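Local structure of NADP-dependent glyceraldehyde-3-phosphate dehydrogenase (3PRL) at residues V268-D273 with Q302-D307; L372-T377 with L392-V397. The protein probably catalyses the non-phosphorylating, NADP-dependent oxidation of glyceraldehyde 3-phosphate, as a member of the aldehyde dehydrogenase family that binds NADP. All blocks are in the same frame, centred on the assembly; numbering follows the deposited sequence.

Interaction 1: residues V268-D273 with Q302-D307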
ATOM      1  N   VAL D 268      33.187  15.313  -0.093  1.00 34.00           N
ATOM      2  CA  VAL D 268      33.534  15.874  -1.397  1.00 34.43           C
ATOM      3  C   VAL D 268      34.668  15.057  -2.043  1.00 35.40           C
ATOM      4  O   VAL D 268      35.814  15.101  -1.593  1.00 35.43           O
ATOM      5  CB  VAL D 268      33.911  17.373  -1.282  1.00 34.68           C
ATOM      6  CG1 VAL D 268      33.748  18.070  -2.615  1.00 33.48           C
ATOM      7  CG2 VAL D 268      33.051  18.079  -0.222  1.00 32.47           C
ATOM      8  N   LEU D 269      34.324  14.276  -3.069  1.00 36.07           N
ATOM      9  CA  LEU D 269      35.303  13.474  -3.810  1.00 37.76           C
ATOM     10  C   LEU D 269      35.922  14.257  -4.975  1.00 38.96           C
ATOM     11  O   LEU D 269      35.464  15.348  -5.299  1.00 38.37           O
ATOM     12  CB  LEU D 269      34.681  12.157  -4.305  1.00 37.80           C
ATOM     13  CG  LEU D 269      34.194  11.159  -3.247  1.00 40.00           C
ATOM     14  CD1 LEU D 269      33.617   9.892  -3.892  1.00 36.90           C
ATOM     15  CD2 LEU D 269      35.302  10.819  -2.249  1.00 37.60           C
ATOM     16  N   ASP D 270      36.964  13.689  -5.585  1.00 40.84           N
ATOM     17  CA  ASP D 270      37.745  14.342  -6.658  1.00 43.03           C
ATOM     18  C   ASP D 270      36.919  14.841  -7.860  1.00 43.74           C
ATOM     19  O   ASP D 270      37.157  15.945  -8.372  1.00 44.64           O
ATOM     20  CB  ASP D 270      38.895  13.409  -7.096  1.00 44.37           C
ATOM     21  CG  ASP D 270      39.386  13.661  -8.525  1.00 46.55           C
ATOM     22  OD1 ASP D 270      39.239  14.782  -9.063  1.00 45.53           O
ATOM     23  OD2 ASP D 270      39.955  12.712  -9.112  1.00 45.93           O
ATOM     24  N   ASP D 271      35.965  14.028  -8.302  1.00 43.46           N
ATOM     25  CA  ASP D 271      35.154  14.341  -9.469  1.00 44.04           C
ATOM     26  C   ASP D 271      33.872  15.107  -9.106  1.00 43.22           C
ATOM     27  O   ASP D 271      32.777  14.729  -9.517  1.00 42.97           O
ATOM     28  CB  ASP D 271      34.824  13.049 -10.236  1.00 44.50           C
ATOM     29  CG  ASP D 271      34.102  12.019  -9.374  1.00 44.70           C
ATOM     30  OD1 ASP D 271      34.233  12.081  -8.135  1.00 43.26           O
ATOM     31  OD2 ASP D 271      33.409  11.144  -9.938  1.00 43.32           O
ATOM     32  N   ALA D 272      34.010  16.191  -8.346  1.00 42.72           N
ATOM     33  CA  ALA D 272      32.848  16.942  -7.887  1.00 41.30           C
ATOM     34  C   ALA D 272      32.797  18.333  -8.494  1.00 41.63           C
ATOM     35  O   ALA D 272      33.833  18.970  -8.706  1.00 42.40           O
ATOM     36  CB  ALA D 272      32.834  17.031  -6.374  1.00 40.47           C
ATOM     37  N   ASP D 273      31.583  18.793  -8.787  1.00 40.93           N
ATOM     38  CA  ASP D 273      31.378  20.184  -9.163  1.00 40.97           C
ATOM     39  C   ASP D 273      31.540  20.993  -7.879  1.00 40.62           C
ATOM     40  O   ASP D 273      30.644  21.024  -7.032  1.00 39.61           O
ATOM     41  CB  ASP D 273      29.992  20.401  -9.793  1.00 40.22           C
ATOM     42  CG  ASP D 273      29.677  21.878 -10.045  1.00 39.53           C
ATOM     43  OD1 ASP D 273      30.310  22.751  -9.420  1.00 40.77           O
ATOM     44  OD2 ASP D 273      28.784  22.171 -10.861  1.00 40.48           O
ATOM     45  N   GLN D 302      38.410  15.376  -0.231  1.00 40.78           N
ATOM     46  CA  GLN D 302      39.571  14.675  -0.773  1.00 42.87           C
ATOM     47  C   GLN D 302      40.725  15.646  -1.004  1.00 44.16           C
ATOM     48  O   GLN D 302      40.502  16.794  -1.385  1.00 44.16           O
ATOM     49  CB  GLN D 302      39.218  13.946  -2.070  1.00 43.28           C
ATOM     50  CG  GLN D 302      40.060  12.710  -2.292  1.00 46.15           C
ATOM     51  CD  GLN D 302      39.844  12.085  -3.642  1.00 44.09           C
ATOM     52  OE1 GLN D 302      38.991  11.215  -3.800  1.00 45.71           O
ATOM     53  NE2 GLN D 302      40.622  12.514  -4.625  1.00 47.27           N
ATOM     54  N   ASP D 303      41.949  15.188  -0.752  1.00 45.56           N
ATOM     55  CA  ASP D 303      43.138  16.044  -0.868  1.00 47.13           C
ATOM     56  C   ASP D 303      43.352  16.685  -2.248  1.00 47.31           C
ATOM     57  O   ASP D 303      43.673  17.874  -2.332  1.00 47.91           O
ATOM     58  CB  ASP D 303      44.412  15.327  -0.378  1.00 49.08           C
ATOM     59  CG  ASP D 303      44.522  13.891  -0.878  1.00 50.75           C
ATOM     60  OD1 ASP D 303      44.855  13.669  -2.068  1.00 49.87           O
ATOM     61  OD2 ASP D 303      44.300  12.975  -0.058  1.00 48.89           O
ATOM     62  N   SER D 304      43.153  15.913  -3.320  1.00 46.60           N
ATOM     63  CA  SER D 304      43.399  16.383  -4.693  1.00 46.65           C
ATOM     64  C   SER D 304      42.548  17.591  -5.125  1.00 45.61           C
ATOM     65  O   SER D 304      42.838  18.234  -6.140  1.00 46.22           O
ATOM     66  CB  SER D 304      43.221  15.232  -5.691  1.00 46.89           C
ATOM     67  OG  SER D 304      41.911  14.683  -5.631  1.00 45.05           O
ATOM     68  N   VAL D 305      41.510  17.892  -4.346  1.00 43.81           N
ATOM     69  CA  VAL D 305      40.550  18.952  -4.673  1.00 42.63           C
ATOM     70  C   VAL D 305      40.318  19.921  -3.513  1.00 41.80           C
ATOM     71  O   VAL D 305      39.556  20.881  -3.650  1.00 41.20           O
ATOM     72  CB  VAL D 305      39.180  18.373  -5.156  1.00 41.59           C
ATOM     73  CG1 VAL D 305      39.270  17.881  -6.595  1.00 41.59           C
ATOM     74  CG2 VAL D 305      38.702  17.246  -4.231  1.00 40.33           C
ATOM     75  N   ALA D 306      40.996  19.675  -2.390  1.00 41.74           N
ATOM     76  CA  ALA D 306      40.760  20.402  -1.137  1.00 41.24           C
ATOM     77  C   ALA D 306      40.942  21.908  -1.254  1.00 41.64           C
ATOM     78  O   ALA D 306      40.061  22.673  -0.865  1.00 40.44           O
ATOM     79  CB  ALA D 306      41.640  19.835  -0.004  1.00 41.60           C
ATOM     80  N   ASP D 307      42.088  22.317  -1.799  1.00 43.38           N
ATOM     81  CA  ASP D 307      42.444  23.726  -1.940  1.00 44.48           C
ATOM     82  C   ASP D 307      41.354  24.503  -2.671  1.00 44.34           C
ATOM     83  O   ASP D 307      40.910  25.555  -2.202  1.00 44.21           O
ATOM     84  CB  ASP D 307      43.775  23.879  -2.691  1.00 45.62           C
ATOM     85  CG  ASP D 307      44.980  23.553  -1.830  1.00 45.32           C
ATOM     86  OD1 ASP D 307      44.813  23.221  -0.637  1.00 45.79           O
ATOM     87  OD2 ASP D 307      46.114  23.635  -2.351  1.00 47.47           O
TER

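Interaction 2: residues L372-T377 with L392-V397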
ATOM      1  N   LEU D 372      35.250  29.943   9.726  1.00 41.02           N
ATOM      2  CA  LEU D 372      35.774  28.859   8.900  1.00 40.69           C
ATOM      3  C   LEU D 372      37.141  28.403   9.389  1.00 41.31           C
ATOM      4  O   LEU D 372      38.080  29.207   9.508  1.00 41.76           O
ATOM      5  CB  LEU D 372      35.840  29.264   7.424  1.00 40.82           C
ATOM      6  CG  LEU D 372      35.950  28.121   6.406  1.00 39.01           C
ATOM      7  CD1 LEU D 372      34.713  27.222   6.437  1.00 39.71           C
ATOM      8  CD2 LEU D 372      36.158  28.676   5.016  1.00 41.12           C
ATOM      9  N   LEU D 373      37.239  27.103   9.667  1.00 41.14           N
ATOM     10  CA  LEU D 373      38.486  26.487  10.101  1.00 41.86           C
ATOM     11  C   LEU D 373      38.922  25.429   9.107  1.00 42.13           C
ATOM     12  O   LEU D 373      38.093  24.692   8.572  1.00 42.23           O
ATOM     13  CB  LEU D 373      38.321  25.858  11.484  1.00 41.81           C
ATOM     14  CG  LEU D 373      37.714  26.708  12.604  1.00 41.97           C
ATOM     15  CD1 LEU D 373      37.172  25.811  13.701  1.00 41.03           C
ATOM     16  CD2 LEU D 373      38.736  27.715  13.164  1.00 42.47           C
ATOM     17  N   ASP D 374      40.224  25.351   8.869  1.00 43.08           N
ATOM     18  CA  ASP D 374      40.786  24.367   7.946  1.00 43.59           C
ATOM     19  C   ASP D 374      41.733  23.442   8.697  1.00 43.72           C
ATOM     20  O   ASP D 374      42.062  23.698   9.856  1.00 43.79           O
ATOM     21  CB  ASP D 374      41.487  25.055   6.760  1.00 44.84           C
ATOM     22  CG  ASP D 374      41.621  24.149   5.526  1.00 45.76           C
ATOM     23  OD1 ASP D 374      41.279  22.944   5.597  1.00 44.49           O
ATOM     24  OD2 ASP D 374      42.079  24.652   4.476  1.00 45.56           O
ATOM     25  N   ASP D 375      42.135  22.356   8.034  1.00 44.00           N
ATOM     26  CA  ASP D 375      43.094  21.378   8.555  1.00 44.44           C
ATOM     27  C   ASP D 375      42.668  20.791   9.899  1.00 44.07           C
ATOM     28  O   ASP D 375      43.505  20.447  10.748  1.00 44.62           O
ATOM     29  CB  ASP D 375      44.494  21.994   8.619  1.00 45.67           C
ATOM     30  CG  ASP D 375      45.054  22.299   7.241  1.00 47.00           C
ATOM     31  OD1 ASP D 375      45.625  21.374   6.618  1.00 46.76           O
ATOM     32  OD2 ASP D 375      44.935  23.460   6.783  1.00 46.44           O
ATOM     33  N   VAL D 376      41.349  20.672  10.071  1.00 42.95           N
ATOM     34  CA  VAL D 376      40.749  20.252  11.333  1.00 42.18           C
ATOM     35  C   VAL D 376      41.022  18.777  11.579  1.00 42.44           C
ATOM     36  O   VAL D 376      40.945  17.953  10.664  1.00 42.67           O
ATOM     37  CB  VAL D 376      39.241  20.608  11.400  1.00 40.98           C
ATOM     38  CG1 VAL D 376      38.558  19.957  12.606  1.00 40.40           C
ATOM     39  CG2 VAL D 376      39.083  22.116  11.470  1.00 41.06           C
ATOM     40  N   THR D 377      41.373  18.455  12.815  1.00 42.44           N
ATOM     41  CA  THR D 377      41.821  17.106  13.132  1.00 42.33           C
ATOM     42  C   THR D 377      40.839  16.364  14.043  1.00 40.90           C
ATOM     43  O   THR D 377      40.071  16.988  14.788  1.00 40.27           O
ATOM     44  CB  THR D 377      43.268  17.102  13.726  1.00 43.45           C
ATOM     45  OG1 THR D 377      43.303  17.851  14.943  1.00 43.94           O
ATOM     46  CG2 THR D 377      44.277  17.695  12.731  1.00 44.63           C
ATOM     47  N   LEU D 392      32.311  26.075  10.934  1.00 32.12           N
ATOM     48  CA  LEU D 392      32.338  24.962   9.991  1.00 31.98           C
ATOM     49  C   LEU D 392      33.767  24.476   9.814  1.00 32.41           C
ATOM     50  O   LEU D 392      34.621  25.230   9.337  1.00 33.49           O
ATOM     51  CB  LEU D 392      31.741  25.383   8.637  1.00 31.58           C
ATOM     52  CG  LEU D 392      31.704  24.353   7.499  1.00 33.23           C
ATOM     53  CD1 LEU D 392      30.877  23.137   7.888  1.00 30.64           C
ATOM     54  CD2 LEU D 392      31.180  24.989   6.208  1.00 31.35           C
ATOM     55  N   PRO D 393      34.039  23.233  10.226  1.00 31.84           N
ATOM     56  CA  PRO D 393      35.380  22.683  10.029  1.00 32.56           C
ATOM     57  C   PRO D 393      35.536  22.013   8.674  1.00 33.11           C
ATOM     58  O   PRO D 393      34.585  21.458   8.139  1.00 32.19           O
ATOM     59  CB  PRO D 393      35.502  21.650  11.148  1.00 32.04           C
ATOM     60  CG  PRO D 393      34.089  21.221  11.424  1.00 31.94           C
ATOM     61  CD  PRO D 393      33.218  22.401  11.125  1.00 30.88           C
ATOM     62  N   ILE D 394      36.742  22.087   8.124  1.00 34.61           N
ATOM     63  CA  ILE D 394      37.082  21.316   6.941  1.00 35.18           C
ATOM     64  C   ILE D 394      38.099  20.246   7.352  1.00 36.28           C
ATOM     65  O   ILE D 394      39.073  20.533   8.064  1.00 37.09           O
ATOM     66  CB  ILE D 394      37.612  22.210   5.771  1.00 35.49           C
ATOM     67  CG1 ILE D 394      36.824  23.536   5.650  1.00 33.21           C
ATOM     68  CG2 ILE D 394      37.641  21.433   4.454  1.00 33.46           C
ATOM     69  CD1 ILE D 394      35.334  23.407   5.350  1.00 34.32           C
ATOM     70  N   ILE D 395      37.843  19.009   6.939  1.00 36.41           N
ATOM     71  CA  ILE D 395      38.722  17.907   7.278  1.00 37.95           C
ATOM     72  C   ILE D 395      39.295  17.339   5.989  1.00 39.55           C
ATOM     73  O   ILE D 395      38.572  16.822   5.142  1.00 39.02           O
ATOM     74  CB  ILE D 395      38.017  16.838   8.164  1.00 37.36           C
ATOM     75  CG1 ILE D 395      37.628  17.444   9.521  1.00 37.58           C
ATOM     76  CG2 ILE D 395      38.915  15.623   8.368  1.00 38.33           C
ATOM     77  CD1 ILE D 395      36.640  16.620  10.333  1.00 36.33           C
ATOM     78  N   ARG D 396      40.603  17.498   5.827  1.00 41.73           N
ATOM     79  CA  ARG D 396      41.266  17.060   4.608  1.00 43.70           C
ATOM     80  C   ARG D 396      41.428  15.541   4.675  1.00 44.28           C
ATOM     81  O   ARG D 396      42.042  15.003   5.598  1.00 44.47           O
ATOM     82  CB  ARG D 396      42.614  17.779   4.397  1.00 45.24           C
ATOM     83  CG  ARG D 396      42.708  19.166   5.036  1.00 47.50           C
ATOM     84  CD  ARG D 396      43.538  20.132   4.199  1.00 46.37           C
ATOM     85  NE  ARG D 396      42.694  21.021   3.391  1.00 48.05           N
ATOM     86  CZ  ARG D 396      43.129  21.795   2.398  1.00 46.63           C
ATOM     87  NH1 ARG D 396      44.406  21.796   2.048  1.00 49.79           N
ATOM     88  NH2 ARG D 396      42.273  22.559   1.736  1.00 48.30           N
ATOM     89  N   VAL D 397      40.841  14.858   3.703  1.00 44.70           N
ATOM     90  CA  VAL D 397      40.793  13.398   3.701  1.00 45.15           C
ATOM     91  C   VAL D 397      41.485  12.834   2.445  1.00 46.48           C
ATOM     92  O   VAL D 397      41.705  13.566   1.482  1.00 46.99           O
ATOM     93  CB  VAL D 397      39.318  12.924   3.844  1.00 44.05           C
ATOM     94  CG1 VAL D 397      39.195  11.442   3.676  1.00 41.07           C
ATOM     95  CG2 VAL D 397      38.766  13.335   5.199  1.00 40.59           C
TER

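Interaction 1: residues V268-D273 with Q302-D307
The one hydrogen bond that joins Val268 to Gln302 runs from Gln302 N to Val268 O at 2.9 Å. It is almost straight, with an N-H...O angle of 172°, and the donor lies nearly along the C=O axis. Val268 ends strand 264-268 and Gln302 ends strand 296-302, parallel neighbours in one sheet, and this bond is the last evidence of their pairing before the two strands diverge.

Beyond it the contact is carried by side chains. Gln302 lays its amide beside the start of the 268-273 loop because its CG is swung away from the main-chain nitrogen (chi1 -151°) and the chain runs on straight to CD. Gln302 NE2 comes within 3.1 Å of Asp270 CB. On the same amide, Gln302 OE1 faces the methyl CD2 of Leu269 at 4.0 Å. Gln302 NE2 also donates a weak hydrogen bond to Ser304 OG (2.7 Å, angle at hydrogen only 129°), which may help to hold the amide in its rotation.

Strand 264-268 leads through this loop into helix 274-286, which returns to strand 296-302: a beta-alpha-beta crossover in the alpha/beta catalytic domain of the aldehyde dehydrogenase fold. Asp273 caps that helix at its N-cap, and Asp271 centres an inverse gamma turn. Replacing Gln302 by an alanine would probably leave Ser304 OG without this donor and open a gap beside Asp270 CB.

Van der Waals contacts of Val305 with the loop backbone complete the interface. Val305 rests both methyls against it: Val305 CG1 meets Asp270 O at 3.4 Å, and Val305 CG2 meets Leu269 O at 3.9 Å.

Interaction 2: residues L372-T377 with L392-V397
Over one face of the Arg396 guanidinium lies Asp374 OD2, 3.3 Å above the plane and displaced from the centre of the group, with the carboxylate turned 81° from the guanidinium. Asp374 CG points away from its main-chain nitrogen (chi1 -158°), which carries the carboxylate to Arg396. The salt bridge, Asp374 OD1 to Arg396 NE at 3.3 Å, rests on charge alone, since no N-H points at the oxygen. Asp375 OD1 approaches obliquely and touches Arg396 CD at 3.4 Å. Arg396 NH1 finds its main partner in Asp307 of helix 303-317. Asp374 OD1 in turn accepts the backbone N-H of Asp375, N to OD1 2.6 Å, from above the carboxylate plane, which ties the carboxylate to the turn.

Three backbone bonds zip the segments: Leu373 N to Leu392 O, Ile394 N to Leu373 O and Val376 N to Ile394 O. Leu372 CD1 meets Ile394 CD1 at 4.0 Å on the side covered by helix 303-317. From the other side, Val376 CG2 packs on Pro393 CB at 3.6 Å. The bridges Leu372-Leu392 and Leu373-Pro393, with axes 18° apart, identify adjacent parallel strands in the mixed sheet of the aldehyde dehydrogenase catalytic domain.

Overall arrangement
Followed from the N terminus, the chain closes interaction 1 first: leaving strand 264-268, it passes through helix 274-286 and strand 296-302 before Gln302-Asp307 returns to the 268-273 loop. It then runs along helix 303-317 and through helix 337-352 to strand 367-374, where interaction 2 opens; the 14 residues between its segments bring it back as strand 391-397. The two contacts are in series, neither nested nor crossed, with centres about 14 Å apart. Strand 391-397 also pairs in parallel with strand 296-302, so strands 264-268, 296-302, 391-397 and 367-374 belong to one sheet. The Asp307-Arg396 salt bridge links the two contacts directly.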